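Local coordinates for protein fanconi-associated nuclease 1 homolog (Pseudomonas aeruginosa, PDB 5Y7Q) that belongs to the Fanconi-associated nuclease 1 family, combining FAN1 helix-turn-helix, SAP and VRR-NUC domains in one largely helical chain that is bound to DNA, at residues E256-L261 with F284-H289; H289-R294 with R301-S306; S318-E323 with L352-G357. One frame throughout, in Å; residues are numbered along the deposited sequence.

Contact 1 (E256-L261 with F284-H289); sequences EPLEEL and FQFAQH
Leu258 lies over one face of the Phe286 ring and forms most of the junction between residues 256-261 and 284-289. Its CD2 methyl sits 3.8 Å from the centroid of the Phe286 ring, only 19° off the normal, which meets the criterion for a CH-pi contact. The methyl is displaced toward the rim on the side of the ring root, as the 3.6 Å from Leu258 CD2 to Phe286 CG indicates. The other branch of the leucine fork turns elsewhere: Leu258 CD1 comes to 4.1 Å from CD2 of His289, at the edge of the imidazole and near its plane. One leucine therefore spans two aromatic groups a helical turn apart. His289 reaches this place because its CG is anti to the backbone N (chi1 175°), whereas CG of Phe286 lies anti to the carbonyl carbon (chi1 -72°), and Leu258 fits between the two.

Leu261, one turn further along its own helix, adds a lighter contact. Its CD1 approaches the far end of the same ring, 4.0 Å from Phe286 CZ. No hydrogen bond crosses the interface, and its roughly 200 Å² of buried surface is shared among four side chains, so the contact rests on shape and apolar packing.

Pro257 is the N-cap of helix 258-264, and the first turn of that helix packs against the C-terminal half of helix 273-292. Helix 236-253 joins the same cluster through Phe252, which meets both Phe286 and His289 edge to face and also touches Leu258 and Leu261, while Leu302 of helix 296-304 packs on Phe286.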
loop_
_atom_site.group_PDB
_atom_site.type_symbol
_atom_site.label_atom_id
_atom_site.label_comp_id
_atom_site.label_asym_id
_atom_site.label_seq_id
_atom_site.Cartn_x
_atom_site.Cartn_y
_atom_site.Cartn_z
ATOM N N GLU A 256 20.104 -4.086 -8.686
ATOM C CA GLU A 256 20.614 -5.384 -9.111
ATOM C C GLU A 256 20.131 -5.708 -10.529
ATOM O O GLU A 256 18.968 -5.461 -10.863
ATOM C CB GLU A 256 20.158 -6.471 -8.127
ATOM C CG GLU A 256 20.899 -7.804 -8.215
ATOM C CD GLU A 256 20.982 -8.537 -6.873
ATOM O OE1 GLU A 256 21.217 -7.875 -5.830
ATOM O OE2 GLU A 256 20.818 -9.780 -6.870
ATOM N N PRO A 257 20.998 -6.254 -11.381
ATOM C CA PRO A 257 20.583 -6.562 -12.758
ATOM C C PRO A 257 19.544 -7.669 -12.796
ATOM O O PRO A 257 19.661 -8.684 -12.107
ATOM C CB PRO A 257 21.884 -7.006 -13.430
ATOM C CG PRO A 257 22.720 -7.523 -12.291
ATOM C CD PRO A 257 22.397 -6.628 -11.126
ATOM N N LEU A 258 18.534 -7.488 -13.638
ATOM C CA LEU A 258 17.471 -8.476 -13.676
ATOM C C LEU A 258 17.948 -9.860 -14.071
ATOM O O LEU A 258 17.178 -10.802 -13.911
ATOM C CB LEU A 258 16.371 -8.063 -14.650
ATOM C CG LEU A 258 15.638 -6.776 -14.328
ATOM C CD1 LEU A 258 14.771 -6.485 -15.500
ATOM C CD2 LEU A 258 14.817 -6.917 -13.061
ATOM N N GLU A 259 19.159 -10.017 -14.612
ATOM C CA GLU A 259 19.577 -11.341 -15.065
ATOM C C GLU A 259 19.582 -12.329 -13.905
ATOM O O GLU A 259 18.910 -13.372 -13.945
ATOM C CB GLU A 259 20.952 -11.268 -15.734
ATOM C CG GLU A 259 21.487 -12.632 -16.220
ATOM C CD GLU A 259 22.863 -12.556 -16.920
ATOM O OE1 GLU A 259 22.903 -12.249 -18.132
ATOM O OE2 GLU A 259 23.902 -12.813 -16.261
ATOM N N GLU A 260 20.294 -11.988 -12.831
ATOM C CA GLU A 260 20.325 -12.863 -11.665
ATOM C C GLU A 260 19.057 -12.738 -10.826
ATOM O O GLU A 260 18.659 -13.706 -10.160
ATOM C CB GLU A 260 21.579 -12.583 -10.823
ATOM C CG GLU A 260 21.813 -11.121 -10.442
ATOM C CD GLU A 260 23.182 -10.874 -9.780
ATOM O OE1 GLU A 260 24.205 -10.821 -10.503
ATOM O OE2 GLU A 260 23.234 -10.723 -8.536
ATOM N N LEU A 261 18.399 -11.578 -10.861
ATOM C CA LEU A 261 17.093 -11.458 -10.220
ATOM C C LEU A 261 16.126 -12.499 -10.762
ATOM O O LEU A 261 15.509 -13.247 -9.996
ATOM C CB LEU A 261 16.529 -10.054 -10.421
ATOM C CG LEU A 261 17.077 -8.963 -9.511
ATOM C CD1 LEU A 261 16.318 -7.679 -9.750
ATOM C CD2 LEU A 261 16.983 -9.378 -8.060
ATOM N N PHE A 284 5.726 -7.884 -12.867
ATOM C CA PHE A 284 5.206 -6.669 -13.491
ATOM C C PHE A 284 6.215 -5.524 -13.384
ATOM O O PHE A 284 6.637 -4.954 -14.399
ATOM C CB PHE A 284 3.859 -6.304 -12.846
ATOM C CG PHE A 284 3.053 -5.277 -13.605
ATOM C CD1 PHE A 284 2.307 -5.641 -14.705
ATOM C CD2 PHE A 284 3.011 -3.957 -13.183
ATOM C CE1 PHE A 284 1.568 -4.700 -15.391
ATOM C CE2 PHE A 284 2.280 -3.013 -13.862
ATOM C CZ PHE A 284 1.557 -3.377 -14.965
ATOM N N GLN A 285 6.656 -5.204 -12.163
ATOM C CA GLN A 285 7.569 -4.076 -12.018
ATOM C C GLN A 285 8.872 -4.311 -12.775
ATOM O O GLN A 285 9.429 -3.374 -13.370
ATOM C CB GLN A 285 7.840 -3.807 -10.547
ATOM C CG GLN A 285 6.605 -3.961 -9.703
ATOM C CD GLN A 285 6.448 -2.861 -8.685
ATOM O OE1 GLN A 285 5.722 -3.022 -7.706
ATOM N NE2 GLN A 285 7.126 -1.727 -8.909
ATOM N N PHE A 286 9.374 -5.554 -12.767
ATOM C CA PHE A 286 10.552 -5.864 -13.576
ATOM C C PHE A 286 10.331 -5.424 -15.013
ATOM O O PHE A 286 11.169 -4.734 -15.611
ATOM C CB PHE A 286 10.866 -7.360 -13.541
ATOM C CG PHE A 286 11.420 -7.836 -12.241
ATOM C CD1 PHE A 286 11.663 -6.955 -11.207
ATOM C CD2 PHE A 286 11.713 -9.182 -12.058
ATOM C CE1 PHE A 286 12.180 -7.405 -10.019
ATOM C CE2 PHE A 286 12.227 -9.643 -10.871
ATOM C CZ PHE A 286 12.462 -8.751 -9.847
ATOM N N ALA A 287 9.178 -5.802 -15.569
ATOM C CA ALA A 287 8.843 -5.431 -16.936
ATOM C C ALA A 287 8.803 -3.919 -17.115
ATOM O O ALA A 287 9.338 -3.393 -18.098
ATOM C CB ALA A 287 7.509 -6.053 -17.322
ATOM N N GLN A 288 8.162 -3.199 -16.189
ATOM C CA GLN A 288 8.134 -1.742 -16.308
ATOM C C GLN A 288 9.541 -1.192 -16.398
ATOM O O GLN A 288 9.853 -0.379 -17.279
ATOM C CB GLN A 288 7.400 -1.107 -15.132
ATOM C CG GLN A 288 5.896 -1.184 -15.241
ATOM C CD GLN A 288 5.176 -0.345 -14.203
ATOM O OE1 GLN A 288 5.671 -0.149 -13.095
ATOM N NE2 GLN A 288 3.989 0.152 -14.558
ATOM N N HIS A 289 10.412 -1.644 -15.497
ATOM C CA HIS A 289 11.803 -1.226 -15.539
ATOM C C HIS A 289 12.403 -1.502 -16.915
ATOM O O HIS A 289 13.091 -0.650 -17.486
ATOM C CB HIS A 289 12.580 -1.939 -14.435
ATOM C CG HIS A 289 14.050 -1.665 -14.454
ATOM N ND1 HIS A 289 14.580 -0.424 -14.170
ATOM C CD2 HIS A 289 15.104 -2.473 -14.723
ATOM C CE1 HIS A 289 15.897 -0.481 -14.262
ATOM N NE2 HIS A 289 16.241 -1.714 -14.594
#

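Contact 2 (H289-R294 with R301-S306); sequences HCEKQR and RLYRQS. With nucleotides of chain D.
Glu291 and Tyr303 supply the polar part of this contact, a hydrogen bond given by Tyr303 OH to Glu291 OE1 at 2.9 Å. The phenol meets the oxygen nearly in line with its C-O bond, and OE1 lies in the plane of the tyrosine ring, at its edge. Carboxylate and ring are turned 85° against each other, so the two flat groups do not stack. Beyond CG the glutamate chain is extended (chi2 -179°), which carries the carboxylate across to the neighbouring helix. The second oxygen, OE2, forms a salt bridge with Arg314 of helix 311-321; with both oxygens engaged, the rotation of the carboxylate is probably restricted.

The apolar part is small: SG of Cys290 rests 3.9 Å from CD1 of Leu302. These residues also have the nearest alpha carbons of the two segments, 8.9 Å between Cys290 CA and Leu302 CA. The two pairs together bury 128 Å², more of it at Glu291 and Tyr303 than at Cys290 and Leu302.

Toward the DNA, the bent chain of Lys292 brings NZ beside the sugar of thymidine-5'-monophosphate DT4 of chain D, near C5', and it packs on a phosphate of another nucleotide of the DNA. Backbone bonds finish the helix nearby: Arg294, with positive phi (63°), ends it in a Schellman motif, its N bonded to Glu291 O at 2.9 Å.

Helices 273-292 and 296-304 run in roughly opposite directions and are joined by a tight connection, forming an antiparallel helical hairpin, consistent with the helical architecture of this FAN1 region.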
loop_
_atom_site.group_PDB
_atom_site.type_symbol
_atom_site.label_atom_id
_atom_site.label_comp_id
_atom_site.label_asym_id
_atom_site.label_seq_id
_atom_site.Cartn_x
_atom_site.Cartn_y
_atom_site.Cartn_z
ATOM N N HIS A 289 10.412 -1.644 -15.497
ATOM C CA HIS A 289 11.803 -1.226 -15.539
ATOM C C HIS A 289 12.403 -1.502 -16.915
ATOM O O HIS A 289 13.091 -0.650 -17.486
ATOM C CB HIS A 289 12.580 -1.939 -14.435
ATOM C CG HIS A 289 14.050 -1.665 -14.454
ATOM N ND1 HIS A 289 14.580 -0.424 -14.170
ATOM C CD2 HIS A 289 15.104 -2.473 -14.723
ATOM C CE1 HIS A 289 15.897 -0.481 -14.262
ATOM N NE2 HIS A 289 16.241 -1.714 -14.594
ATOM N N CYS A 290 12.115 -2.677 -17.481
ATOM C CA CYS A 290 12.661 -3.011 -18.793
ATOM C C CYS A 290 12.201 -2.019 -19.845
ATOM O O CYS A 290 13.004 -1.519 -20.644
ATOM C CB CYS A 290 12.241 -4.415 -19.199
ATOM S SG CYS A 290 13.138 -5.671 -18.360
ATOM N N GLU A 291 10.897 -1.739 -19.865
ATOM C CA GLU A 291 10.341 -0.798 -20.825
ATOM C C GLU A 291 11.015 0.557 -20.692
ATOM O O GLU A 291 11.279 1.227 -21.697
ATOM C CB GLU A 291 8.831 -0.690 -20.610
ATOM C CG GLU A 291 7.976 -0.649 -21.870
ATOM C CD GLU A 291 6.485 -0.509 -21.557
ATOM O OE1 GLU A 291 6.017 -1.064 -20.529
ATOM O OE2 GLU A 291 5.789 0.177 -22.340
ATOM N N LYS A 292 11.339 0.963 -19.460
ATOM C CA LYS A 292 12.071 2.211 -19.271
ATOM C C LYS A 292 13.426 2.159 -19.964
ATOM O O LYS A 292 13.822 3.107 -20.653
ATOM C CB LYS A 292 12.229 2.512 -17.782
ATOM C CG LYS A 292 10.961 3.067 -17.136
ATOM C CD LYS A 292 11.255 4.149 -16.092
ATOM C CE LYS A 292 12.301 5.168 -16.575
ATOM N NZ LYS A 292 12.072 5.725 -17.958
ATOM N N GLN A 293 14.146 1.048 -19.802
ATOM C CA GLN A 293 15.422 0.815 -20.476
ATOM C C GLN A 293 15.274 0.646 -21.979
ATOM O O GLN A 293 16.287 0.452 -22.662
ATOM C CB GLN A 293 16.119 -0.420 -19.895
ATOM C CG GLN A 293 17.211 -0.110 -18.890
ATOM C CD GLN A 293 16.845 1.035 -17.961
ATOM O OE1 GLN A 293 17.425 2.125 -18.034
ATOM N NE2 GLN A 293 15.879 0.793 -17.082
ATOM N N ARG A 294 14.043 0.640 -22.492
ATOM C CA ARG A 294 13.773 0.413 -23.906
ATOM C C ARG A 294 14.212 -0.980 -24.345
ATOM O O ARG A 294 14.498 -1.206 -25.524
ATOM C CB ARG A 294 14.420 1.483 -24.792
ATOM C CG ARG A 294 14.276 2.895 -24.241
ATOM C CD ARG A 294 14.513 3.944 -25.307
ATOM N NE ARG A 294 13.256 4.404 -25.895
ATOM C CZ ARG A 294 12.740 3.942 -27.033
ATOM N NH1 ARG A 294 13.372 3.000 -27.731
ATOM N NH2 ARG A 294 11.591 4.433 -27.480
ATOM N N ARG A 301 8.213 -10.260 -22.722
ATOM C CA ARG A 301 8.317 -11.574 -22.084
ATOM C C ARG A 301 7.792 -11.539 -20.647
ATOM O O ARG A 301 6.921 -12.341 -20.259
ATOM C CB ARG A 301 9.773 -12.031 -22.091
ATOM C CG ARG A 301 10.073 -13.340 -22.774
ATOM C CD ARG A 301 11.423 -13.881 -22.274
ATOM N NE ARG A 301 12.154 -14.618 -23.305
ATOM C CZ ARG A 301 13.081 -14.082 -24.099
ATOM N NH1 ARG A 301 13.686 -14.840 -25.008
ATOM N NH2 ARG A 301 13.413 -12.795 -23.988
ATOM N N LEU A 302 8.303 -10.593 -19.844
ATOM C CA LEU A 302 7.978 -10.569 -18.418
ATOM C C LEU A 302 6.511 -10.211 -18.183
ATOM O O LEU A 302 5.842 -10.840 -17.361
ATOM C CB LEU A 302 8.908 -9.607 -17.665
ATOM C CG LEU A 302 10.424 -9.860 -17.707
ATOM C CD1 LEU A 302 11.209 -8.736 -17.020
ATOM C CD2 LEU A 302 10.801 -11.175 -17.064
ATOM N N TYR A 303 5.986 -9.206 -18.892
ATOM C CA TYR A 303 4.543 -8.942 -18.843
ATOM C C TYR A 303 3.721 -10.180 -19.229
ATOM O O TYR A 303 2.708 -10.489 -18.589
ATOM C CB TYR A 303 4.172 -7.785 -19.774
ATOM C CG TYR A 303 4.512 -6.387 -19.304
ATOM C CD1 TYR A 303 4.193 -5.954 -18.010
ATOM C CD2 TYR A 303 5.118 -5.477 -20.174
ATOM C CE1 TYR A 303 4.486 -4.650 -17.593
ATOM C CE2 TYR A 303 5.423 -4.192 -19.763
ATOM C CZ TYR A 303 5.107 -3.785 -18.479
ATOM O OH TYR A 303 5.408 -2.498 -18.107
ATOM N N ARG A 304 4.136 -10.893 -20.282
ATOM C CA ARG A 304 3.360 -12.033 -20.752
ATOM C C ARG A 304 3.330 -13.168 -19.747
ATOM O O ARG A 304 2.343 -13.905 -19.694
ATOM C CB ARG A 304 3.881 -12.525 -22.098
ATOM C CG ARG A 304 3.169 -11.832 -23.252
ATOM C CD ARG A 304 2.688 -12.796 -24.284
ATOM N NE ARG A 304 3.500 -12.653 -25.477
ATOM C CZ ARG A 304 3.286 -13.327 -26.597
ATOM N NH1 ARG A 304 2.273 -14.195 -26.655
ATOM N NH2 ARG A 304 4.084 -13.131 -27.650
ATOM N N GLN A 305 4.360 -13.326 -18.920
ATOM C CA GLN A 305 4.276 -14.396 -17.923
ATOM C C GLN A 305 3.654 -13.937 -16.600
ATOM O O GLN A 305 3.699 -14.679 -15.616
ATOM C CB GLN A 305 5.641 -15.054 -17.700
ATOM C CG GLN A 305 6.617 -14.316 -16.861
ATOM C CD GLN A 305 8.021 -14.798 -17.134
ATOM O OE1 GLN A 305 8.744 -15.205 -16.213
ATOM N NE2 GLN A 305 8.419 -14.777 -18.412
ATOM N N SER A 306 3.088 -12.738 -16.549
ATOM C CA SER A 306 2.406 -12.236 -15.365
ATOM C C SER A 306 0.895 -12.143 -15.586
ATOM O O SER A 306 0.434 -11.667 -16.635
ATOM C CB SER A 306 2.960 -10.862 -14.984
ATOM O OG SER A 306 2.140 -10.250 -14.010
ATOM P P DT D 4 9.631 6.714 -21.332
ATOM O OP1 DT D 4 10.981 7.216 -21.653
ATOM O OP2 DT D 4 9.429 5.279 -21.023
ATOM O "O5'" DT D 4 9.077 7.568 -20.117
ATOM C "C5'" DT D 4 9.325 7.130 -18.827
ATOM C "C4'" DT D 4 9.150 8.254 -17.852
ATOM O "O4'" DT D 4 7.845 8.851 -18.072
ATOM C "C3'" DT D 4 9.144 7.812 -16.393
ATOM O "O3'" DT D 4 9.463 8.924 -15.555
ATOM C "C2'" DT D 4 7.687 7.428 -16.237
ATOM C "C1'" DT D 4 7.071 8.636 -16.917
ATOM N N1 DT D 4 5.664 8.488 -17.294
ATOM C C2 DT D 4 4.834 9.547 -17.055
ATOM O O2 DT D 4 5.219 10.586 -16.553
ATOM N N3 DT D 4 3.531 9.359 -17.406
ATOM C C4 DT D 4 2.982 8.226 -17.986
ATOM O O4 DT D 4 1.784 8.156 -18.278
ATOM C C5 DT D 4 3.919 7.143 -18.209
ATOM C C6 DT D 4 5.206 7.313 -17.857
#

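Contact 3 (S318-E323 with L352-G357). With nucleotides of chain D.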
loop_
_atom_site.group_PDB
_atom_site.type_symbol
_atom_site.label_atom_id
_atom_site.label_comp_id
_atom_site.label_asym_id
_atom_site.label_seq_id
_atom_site.Cartn_x
_atom_site.Cartn_y
_atom_site.Cartn_z
ATOM N N SER A 318 4.067 -3.318 -25.464
ATOM C CA SER A 318 5.512 -3.501 -25.584
ATOM C C SER A 318 5.888 -4.110 -26.927
ATOM O O SER A 318 6.849 -3.664 -27.561
ATOM C CB SER A 318 6.051 -4.370 -24.452
ATOM O OG SER A 318 6.108 -3.648 -23.240
ATOM N N LEU A 319 5.155 -5.133 -27.376
ATOM C CA LEU A 319 5.432 -5.686 -28.696
ATOM C C LEU A 319 5.334 -4.600 -29.756
ATOM O O LEU A 319 6.236 -4.449 -30.597
ATOM C CB LEU A 319 4.488 -6.844 -29.004
ATOM C CG LEU A 319 4.753 -8.167 -28.273
ATOM C CD1 LEU A 319 3.498 -9.022 -28.128
ATOM C CD2 LEU A 319 5.893 -8.964 -28.929
ATOM N N GLU A 320 4.261 -3.799 -29.705
ATOM C CA GLU A 320 4.136 -2.700 -30.658
ATOM C C GLU A 320 5.372 -1.797 -30.616
ATOM O O GLU A 320 5.954 -1.477 -31.659
ATOM C CB GLU A 320 2.857 -1.900 -30.393
ATOM C CG GLU A 320 2.479 -0.970 -31.538
ATOM C CD GLU A 320 1.403 0.050 -31.162
ATOM O OE1 GLU A 320 0.847 0.711 -32.079
ATOM O OE2 GLU A 320 1.120 0.209 -29.954
ATOM N N ARG A 321 5.801 -1.393 -29.414
ATOM C CA ARG A 321 6.996 -0.564 -29.304
ATOM C C ARG A 321 8.230 -1.282 -29.852
ATOM O O ARG A 321 9.109 -0.642 -30.441
ATOM C CB ARG A 321 7.207 -0.133 -27.843
ATOM C CG ARG A 321 6.829 1.316 -27.559
ATOM C CD ARG A 321 6.389 1.627 -26.111
ATOM N NE ARG A 321 7.445 2.112 -25.205
ATOM C CZ ARG A 321 8.208 3.196 -25.391
ATOM N NH1 ARG A 321 8.105 3.952 -26.488
ATOM N NH2 ARG A 321 9.109 3.522 -24.469
ATOM N N GLY A 322 8.305 -2.605 -29.708
ATOM C CA GLY A 322 9.438 -3.334 -30.245
ATOM C C GLY A 322 9.359 -3.639 -31.719
ATOM O O GLY A 322 10.099 -4.493 -32.221
ATOM N N GLU A 323 8.444 -2.967 -32.419
ATOM C CA GLU A 323 8.162 -3.195 -33.833
ATOM C C GLU A 323 7.770 -4.649 -34.115
ATOM O O GLU A 323 7.934 -5.137 -35.231
ATOM C CB GLU A 323 9.342 -2.748 -34.703
ATOM C CG GLU A 323 9.605 -1.227 -34.588
ATOM C CD GLU A 323 10.775 -0.720 -35.440
ATOM O OE1 GLU A 323 11.430 -1.539 -36.136
ATOM O OE2 GLU A 323 11.034 0.508 -35.409
ATOM N N LEU A 352 -6.052 -2.081 -30.957
ATOM C CA LEU A 352 -6.453 -2.863 -32.120
ATOM C C LEU A 352 -6.394 -2.079 -33.427
ATOM O O LEU A 352 -5.650 -2.498 -34.324
ATOM C CB LEU A 352 -7.844 -3.451 -31.857
ATOM C CG LEU A 352 -7.907 -4.937 -32.121
ATOM C CD1 LEU A 352 -8.783 -5.210 -33.333
ATOM C CD2 LEU A 352 -6.514 -5.443 -32.372
ATOM N N PRO A 353 -7.071 -0.937 -33.592
ATOM C CA PRO A 353 -7.081 -0.299 -34.920
ATOM C C PRO A 353 -5.720 0.205 -35.350
ATOM O O PRO A 353 -5.441 0.264 -36.556
ATOM C CB PRO A 353 -8.072 0.865 -34.756
ATOM C CG PRO A 353 -8.728 0.661 -33.415
ATOM C CD PRO A 353 -7.744 -0.099 -32.589
ATOM N N ARG A 354 -4.870 0.596 -34.400
ATOM C CA ARG A 354 -3.544 1.074 -34.758
ATOM C C ARG A 354 -2.657 -0.075 -35.217
ATOM O O ARG A 354 -1.843 0.091 -36.143
ATOM C CB ARG A 354 -2.951 1.800 -33.565
ATOM C CG ARG A 354 -1.528 2.173 -33.707
ATOM C CD ARG A 354 -1.194 3.120 -32.596
ATOM N NE ARG A 354 -1.259 2.469 -31.295
ATOM C CZ ARG A 354 -1.565 3.089 -30.157
ATOM N NH1 ARG A 354 -1.858 4.381 -30.155
ATOM N NH2 ARG A 354 -1.590 2.413 -29.016
ATOM N N LEU A 355 -2.831 -1.250 -34.602
ATOM C CA LEU A 355 -2.183 -2.465 -35.082
ATOM C C LEU A 355 -2.740 -2.907 -36.430
ATOM O O LEU A 355 -1.990 -3.345 -37.310
ATOM C CB LEU A 355 -2.367 -3.575 -34.061
ATOM C CG LEU A 355 -1.790 -3.226 -32.712
ATOM C CD1 LEU A 355 -2.108 -4.342 -31.791
ATOM C CD2 LEU A 355 -0.286 -3.004 -32.854
ATOM N N GLN A 356 -4.060 -2.854 -36.592
ATOM C CA GLN A 356 -4.651 -3.188 -37.875
ATOM C C GLN A 356 -4.049 -2.320 -38.963
ATOM O O GLN A 356 -3.677 -2.809 -40.034
ATOM C CB GLN A 356 -6.161 -3.009 -37.811
ATOM C CG GLN A 356 -6.838 -3.938 -36.859
ATOM C CD GLN A 356 -8.323 -3.688 -36.752
ATOM O OE1 GLN A 356 -9.098 -4.621 -36.558
ATOM N NE2 GLN A 356 -8.733 -2.425 -36.888
ATOM N N GLY A 357 -3.928 -1.022 -38.693
ATOM C CA GLY A 357 -3.313 -0.145 -39.669
ATOM C C GLY A 357 -1.870 -0.515 -39.928
ATOM O O GLY A 357 -1.415 -0.513 -41.075
ATOM P P DA D 2 -2.595 5.531 -26.554
ATOM O OP1 DA D 2 -2.374 4.071 -26.631
ATOM O OP2 DA D 2 -3.534 6.030 -25.529
ATOM O "O5'" DA D 2 -1.195 6.270 -26.315
ATOM C "C5'" DA D 2 -0.244 6.399 -27.382
ATOM C "C4'" DA D 2 1.120 6.717 -26.823
ATOM O "O4'" DA D 2 1.184 8.131 -26.499
ATOM C "C3'" DA D 2 1.425 5.979 -25.518
ATOM O "O3'" DA D 2 2.788 5.643 -25.425
ATOM C "C2'" DA D 2 1.058 7.001 -24.469
ATOM C "C1'" DA D 2 1.511 8.272 -25.132
ATOM N N9 DA D 2 0.820 9.405 -24.567
ATOM C C8 DA D 2 -0.526 9.534 -24.375
ATOM N N7 DA D 2 -0.867 10.650 -23.787
ATOM C C5 DA D 2 0.342 11.277 -23.554
ATOM C C6 DA D 2 0.669 12.502 -22.963
ATOM N N6 DA D 2 -0.238 13.344 -22.478
ATOM N N1 DA D 2 1.970 12.831 -22.891
ATOM C C2 DA D 2 2.882 11.984 -23.382
ATOM N N3 DA D 2 2.696 10.805 -23.961
ATOM C C4 DA D 2 1.391 10.511 -24.016
ATOM P P DA D 3 3.360 4.947 -24.090
ATOM O OP1 DA D 3 3.940 3.673 -24.556
ATOM O OP2 DA D 3 2.342 4.876 -23.020
ATOM O "O5'" DA D 3 4.531 5.940 -23.614
ATOM C "C5'" DA D 3 5.594 6.266 -24.516
ATOM C "C4'" DA D 3 6.691 7.092 -23.855
ATOM O "O4'" DA D 3 6.146 8.302 -23.305
ATOM C "C3'" DA D 3 7.405 6.448 -22.691
ATOM O "O3'" DA D 3 8.657 7.096 -22.541
ATOM C "C2'" DA D 3 6.463 6.778 -21.536
ATOM C "C1'" DA D 3 6.105 8.210 -21.889
ATOM N N9 DA D 3 4.779 8.634 -21.514
ATOM C C8 DA D 3 3.596 8.007 -21.786
ATOM N N7 DA D 3 2.545 8.674 -21.384
ATOM C C5 DA D 3 3.078 9.834 -20.843
ATOM C C6 DA D 3 2.489 10.959 -20.245
ATOM N N6 DA D 3 1.170 11.095 -20.098
ATOM N N1 DA D 3 3.313 11.944 -19.806
ATOM C C2 DA D 3 4.634 11.798 -19.962
ATOM N N3 DA D 3 5.301 10.786 -20.507
ATOM C C4 DA D 3 4.452 9.829 -20.933
ATOM P P DG D 1 -3.338 7.937 -32.666
ATOM O OP1 DG D 1 -2.500 7.010 -33.464
ATOM O OP2 DG D 1 -4.006 9.098 -33.306
ATOM O "O5'" DG D 1 -4.460 7.101 -31.880
ATOM C "C5'" DG D 1 -4.849 7.491 -30.560
ATOM C "C4'" DG D 1 -3.622 7.722 -29.699
ATOM O "O4'" DG D 1 -3.313 9.133 -29.638
ATOM C "C3'" DG D 1 -3.741 7.277 -28.233
ATOM O "O3'" DG D 1 -3.048 6.023 -28.026
ATOM C "C2'" DG D 1 -3.079 8.417 -27.455
ATOM C "C1'" DG D 1 -2.467 9.285 -28.548
ATOM N N9 DG D 1 -2.390 10.668 -28.129
ATOM C C8 DG D 1 -3.431 11.499 -27.799
ATOM N N7 DG D 1 -3.042 12.669 -27.377
ATOM C C5 DG D 1 -1.656 12.592 -27.395
ATOM C C6 DG D 1 -0.681 13.555 -27.046
ATOM O O6 DG D 1 -0.847 14.711 -26.628
ATOM N N1 DG D 1 0.609 13.063 -27.215
ATOM C C2 DG D 1 0.923 11.799 -27.665
ATOM N N2 DG D 1 2.228 11.510 -27.766
ATOM N N3 DG D 1 0.021 10.890 -27.998
ATOM C C4 DG D 1 -1.244 11.357 -27.838
#
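The guanidinium of Arg354 has O3' of DG1 and OP1 of DA2, both of chain D, at its edge and near its plane, while Glu320 OE1 comes in obliquely from the protein side. On the DNA side, Arg354 NH1 donates to O3' of DG1 at 2.9 Å and Arg354 NH2 to OP1 of DA2 at 3.0 Å, almost straight at 171°. Because O3' of DG1 is esterified to the phosphorus of DA2, both bonds grip a single phosphodiester. The second flat group, the guanidinium of Arg321, instead has the DA3 sugar of chain D over one face, near C5'.

Glu320 OE1 meets Arg354 NE at 2.9 Å in a salt bridge whose hydrogen bond is weak, with an angle of only 120° at the hydrogen. The carboxylate and guanidinium planes are tilted 33° apart, so this is not a flat two-pronged pair. Glu320 gets there fully extended, its CG anti to the backbone N, while the arginine bends at its third torsion and crosses it nearly at right angles. The stronger tie of Glu320 is elsewhere, from OE2 to Arg317 in a salt bridge one turn back in the same helix. Beside the carboxylate's stem, Leu355 CD2 packs on Glu320 CG at 3.7 Å.

Positive-phi Glu323 closes helix 311-321 soon after, in a Schellman motif. Chemically, the buried glutamate is paired with two arginines and probably offsets part of their charge, while Arg354 points its two terminal nitrogens at the phosphate, consistent with a second-shell acid that helps to position a DNA-binding arginine.

Contacts 1 and 2 share helix 273-292, with His289 common to both segment sets and their centres 8 Å apart; Leu258 of contact 1 also packs on Cys290 of contact 2. Contact 3 holds a different pair, helices 311-321 and 342-358, yet touches contact 2 where Ser318 meets Glu291 and Tyr303. Chemistry shifts along this series. Contact 1 is partly buried, has no hydrogen bond across it and is made of aliphatic and aromatic packing, contact 2 is buried and pairs one phenol-carboxylate bond with a small sulfur-methyl touch, and contact 3, also buried but the farthest from the chain's centre, is dominated by charge, with direct hydrogen bonds to DNA phosphate oxygens.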